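Local structure of PspGI restriction endonuclease (Pyrococcus sp. GI-H, 3BM3) at residues E25-E30 / F64-E69. The protein probably acts as a type II site-specific deoxyribonuclease, and is bound here to substrate DNA. The protein carries 2 engineered substitutions. Sequence-based numbering, arbitrary orientation.
With nucleotides of chain A.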
loop_
_atom_site.group_PDB
_atom_site.type_symbol
_atom_site.label_atom_id
_atom_site.label_comp_id
_atom_site.label_asym_id
_atom_site.label_seq_id
_atom_site.Cartn_x
_atom_site.Cartn_y
_atom_site.Cartn_z
ATOM N N GLU C 25 -14.558 22.102 4.946
ATOM C CA GLU C 25 -15.331 23.172 5.632
ATOM C C GLU C 25 -16.437 23.688 4.732
ATOM O O GLU C 25 -17.557 23.902 5.191
ATOM C CB GLU C 25 -14.440 24.307 6.120
ATOM C CG GLU C 25 -13.474 23.942 7.266
ATOM C CD GLU C 25 -14.173 23.369 8.524
ATOM O OE1 GLU C 25 -15.326 23.760 8.828
ATOM O OE2 GLU C 25 -13.556 22.519 9.209
ATOM N N GLU C 26 -16.138 23.865 3.448
ATOM C CA GLU C 26 -17.140 24.291 2.485
ATOM C C GLU C 26 -18.296 23.296 2.433
ATOM O O GLU C 26 -19.478 23.686 2.446
ATOM C CB GLU C 26 -16.522 24.429 1.113
ATOM C CG GLU C 26 -17.452 24.969 0.093
ATOM C CD GLU C 26 -16.717 25.463 -1.139
ATOM O OE1 GLU C 26 -15.443 25.381 -1.187
ATOM O OE2 GLU C 26 -17.443 25.932 -2.046
ATOM N N ALA C 27 -17.942 22.017 2.379
ATOM C CA ALA C 27 -18.915 20.933 2.343
ATOM C C ALA C 27 -19.746 20.924 3.621
ATOM O O ALA C 27 -20.941 20.713 3.560
ATOM C CB ALA C 27 -18.234 19.586 2.172
ATOM N N ILE C 28 -19.080 21.080 4.763
ATOM C CA ILE C 28 -19.775 21.124 6.060
ATOM C C ILE C 28 -20.852 22.209 6.045
ATOM O O ILE C 28 -21.999 21.986 6.495
ATOM C CB ILE C 28 -18.792 21.346 7.206
ATOM C CG1 ILE C 28 -18.040 20.043 7.496
ATOM C CG2 ILE C 28 -19.516 21.895 8.447
ATOM C CD1 ILE C 28 -16.836 20.184 8.376
ATOM N N THR C 29 -20.486 23.381 5.540
ATOM C CA THR C 29 -21.410 24.507 5.453
ATOM C C THR C 29 -22.572 24.162 4.533
ATOM O O THR C 29 -23.744 24.247 4.922
ATOM C CB THR C 29 -20.685 25.755 4.955
ATOM O OG1 THR C 29 -19.711 26.120 5.936
ATOM C CG2 THR C 29 -21.654 26.912 4.765
ATOM N N GLU C 30 -22.229 23.728 3.329
ATOM C CA GLU C 30 -23.215 23.378 2.320
ATOM C C GLU C 30 -24.224 22.336 2.767
ATOM O O GLU C 30 -25.424 22.509 2.525
ATOM C CB GLU C 30 -22.526 22.965 1.020
ATOM C CG GLU C 30 -21.886 24.174 0.346
ATOM C CD GLU C 30 -21.251 23.861 -0.995
ATOM O OE1 GLU C 30 -20.492 24.732 -1.501
ATOM O OE2 GLU C 30 -21.532 22.783 -1.563
ATOM N N PHE C 64 -15.858 15.737 -2.221
ATOM C CA PHE C 64 -15.330 15.234 -3.529
ATOM C C PHE C 64 -15.959 16.005 -4.691
ATOM O O PHE C 64 -15.287 16.443 -5.621
ATOM C CB PHE C 64 -15.580 13.756 -3.672
ATOM C CG PHE C 64 -14.915 13.130 -4.868
ATOM C CD1 PHE C 64 -13.769 13.675 -5.420
ATOM C CD2 PHE C 64 -15.386 11.934 -5.383
ATOM C CE1 PHE C 64 -13.152 13.107 -6.492
ATOM C CE2 PHE C 64 -14.746 11.335 -6.469
ATOM C CZ PHE C 64 -13.608 11.939 -7.016
ATOM N N GLU C 65 -17.258 16.202 -4.630
ATOM C CA GLU C 65 -17.923 16.981 -5.654
ATOM C C GLU C 65 -17.360 18.408 -5.762
ATOM O O GLU C 65 -17.119 18.911 -6.870
ATOM C CB GLU C 65 -19.435 16.992 -5.404
ATOM C CG GLU C 65 -20.181 18.074 -6.083
ATOM C CD GLU C 65 -21.464 18.396 -5.327
ATOM O OE1 GLU C 65 -22.086 17.441 -4.801
ATOM O OE2 GLU C 65 -21.801 19.605 -5.242
ATOM N N ILE C 66 -17.112 19.058 -4.635
ATOM C CA ILE C 66 -16.524 20.377 -4.640
ATOM C C ILE C 66 -15.126 20.328 -5.230
ATOM O O ILE C 66 -14.779 21.138 -6.112
ATOM C CB ILE C 66 -16.507 20.990 -3.220
ATOM C CG1 ILE C 66 -17.953 21.309 -2.832
ATOM C CG2 ILE C 66 -15.696 22.260 -3.165
ATOM C CD1 ILE C 66 -18.131 21.586 -1.352
ATOM N N TYR C 67 -14.337 19.382 -4.742
ATOM C CA TYR C 67 -13.007 19.171 -5.287
ATOM C C TYR C 67 -13.103 19.068 -6.822
ATOM O O TYR C 67 -12.353 19.684 -7.550
ATOM C CB TYR C 67 -12.399 17.883 -4.724
ATOM C CG TYR C 67 -11.189 17.538 -5.519
ATOM C CD1 TYR C 67 -9.984 18.159 -5.254
ATOM C CD2 TYR C 67 -11.288 16.672 -6.609
ATOM C CE1 TYR C 67 -8.882 17.887 -6.055
ATOM C CE2 TYR C 67 -10.229 16.394 -7.388
ATOM C CZ TYR C 67 -9.030 17.012 -7.119
ATOM O OH TYR C 67 -7.987 16.762 -7.939
ATOM N N LYS C 68 -14.008 18.242 -7.314
ATOM C CA LYS C 68 -14.046 18.030 -8.773
ATOM C C LYS C 68 -14.402 19.286 -9.536
ATOM O O LYS C 68 -13.934 19.491 -10.649
ATOM C CB LYS C 68 -14.989 16.908 -9.131
ATOM C CG LYS C 68 -14.427 15.571 -8.728
ATOM C CD LYS C 68 -15.218 14.418 -9.293
ATOM C CE LYS C 68 -16.569 14.291 -8.641
ATOM N NZ LYS C 68 -17.218 12.996 -8.992
ATOM N N GLU C 69 -15.249 20.123 -8.950
ATOM C CA GLU C 69 -15.571 21.399 -9.559
ATOM C C GLU C 69 -14.339 22.262 -9.651
ATOM O O GLU C 69 -14.100 22.911 -10.664
ATOM C CB GLU C 69 -16.643 22.133 -8.757
ATOM C CG GLU C 69 -18.006 21.444 -8.768
ATOM C CD GLU C 69 -19.034 22.174 -7.898
ATOM O OE1 GLU C 69 -19.306 23.358 -8.182
ATOM O OE2 GLU C 69 -19.592 21.562 -6.941
ATOM P P DA A 6 -9.183 5.784 -2.725
ATOM O OP1 DA A 6 -9.680 5.166 -1.464
ATOM O OP2 DA A 6 -9.891 5.499 -4.002
ATOM O "O5'" DA A 6 -9.139 7.352 -2.463
ATOM C "C5'" DA A 6 -8.951 8.253 -3.543
ATOM C "C4'" DA A 6 -10.295 8.645 -4.098
ATOM O "O4'" DA A 6 -10.988 9.539 -3.193
ATOM C "C3'" DA A 6 -10.231 9.367 -5.443
ATOM O "O3'" DA A 6 -11.132 8.718 -6.330
ATOM C "C2'" DA A 6 -10.702 10.775 -5.121
ATOM C "C1'" DA A 6 -11.648 10.515 -3.974
ATOM N N9 DA A 6 -11.943 11.664 -3.117
ATOM C C8 DA A 6 -12.884 11.700 -2.122
ATOM N N7 DA A 6 -12.967 12.855 -1.513
ATOM C C5 DA A 6 -12.010 13.635 -2.145
ATOM C C6 DA A 6 -11.614 14.968 -1.959
ATOM N N6 DA A 6 -12.152 15.777 -1.041
ATOM N N1 DA A 6 -10.638 15.449 -2.758
ATOM C C2 DA A 6 -10.104 14.634 -3.678
ATOM N N3 DA A 6 -10.394 13.363 -3.948
ATOM C C4 DA A 6 -11.369 12.915 -3.136
#
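Ile66 packs against Glu26, Ala27 and Glu30, while other side chains of its helix turn to DNA, a worked example of one helix serving two surfaces. Phe64 begins the DNA side. With CG anti to the backbone N (chi1 -172°), its ring lies over the five-membered part of adenine DA6 of chain A and runs on to the sugar, near C2'. Phe64 CD1 is 3.4 Å from C4 of DA6, and CE of Lys68 lies over the centre of the ring's opposite face. Replacing Phe64 by a serine would probably cost the adenine this stacking partner and leave the Lys68 chain without the ring it lies on. Glu65 brings like charge near Glu30, OE2 to OE2 4.9 Å, though its salt bridge with Lys62 may ease the repulsion. Ile66 meets Glu30 from the opposite direction, CD1 3.6 Å from Glu30 OE2. The same methyl touches Ala27 CB at 4.1 Å. Glu26 crosses Ile66 obliquely, its OE1, hydrogen-bonded to Tyr70, 3.7 Å from Ile66 CG2. Tyr67 approaches DA6 from the same side as Phe64 but tilted, at the N1/C2 edge, Tyr67 CG 3.5 Å from N1 of DA6. This is consistent with base flipping. The axes of segments 25-30, on helix 20-31, and 64-69 are inclined at 121°. Val2 touches Ile66 and Glu26; Leu59, earlier on helix 52-80, also touches Ala27; helix 85-115 meets Tyr67 through Ala95, Arg96 and Arg99.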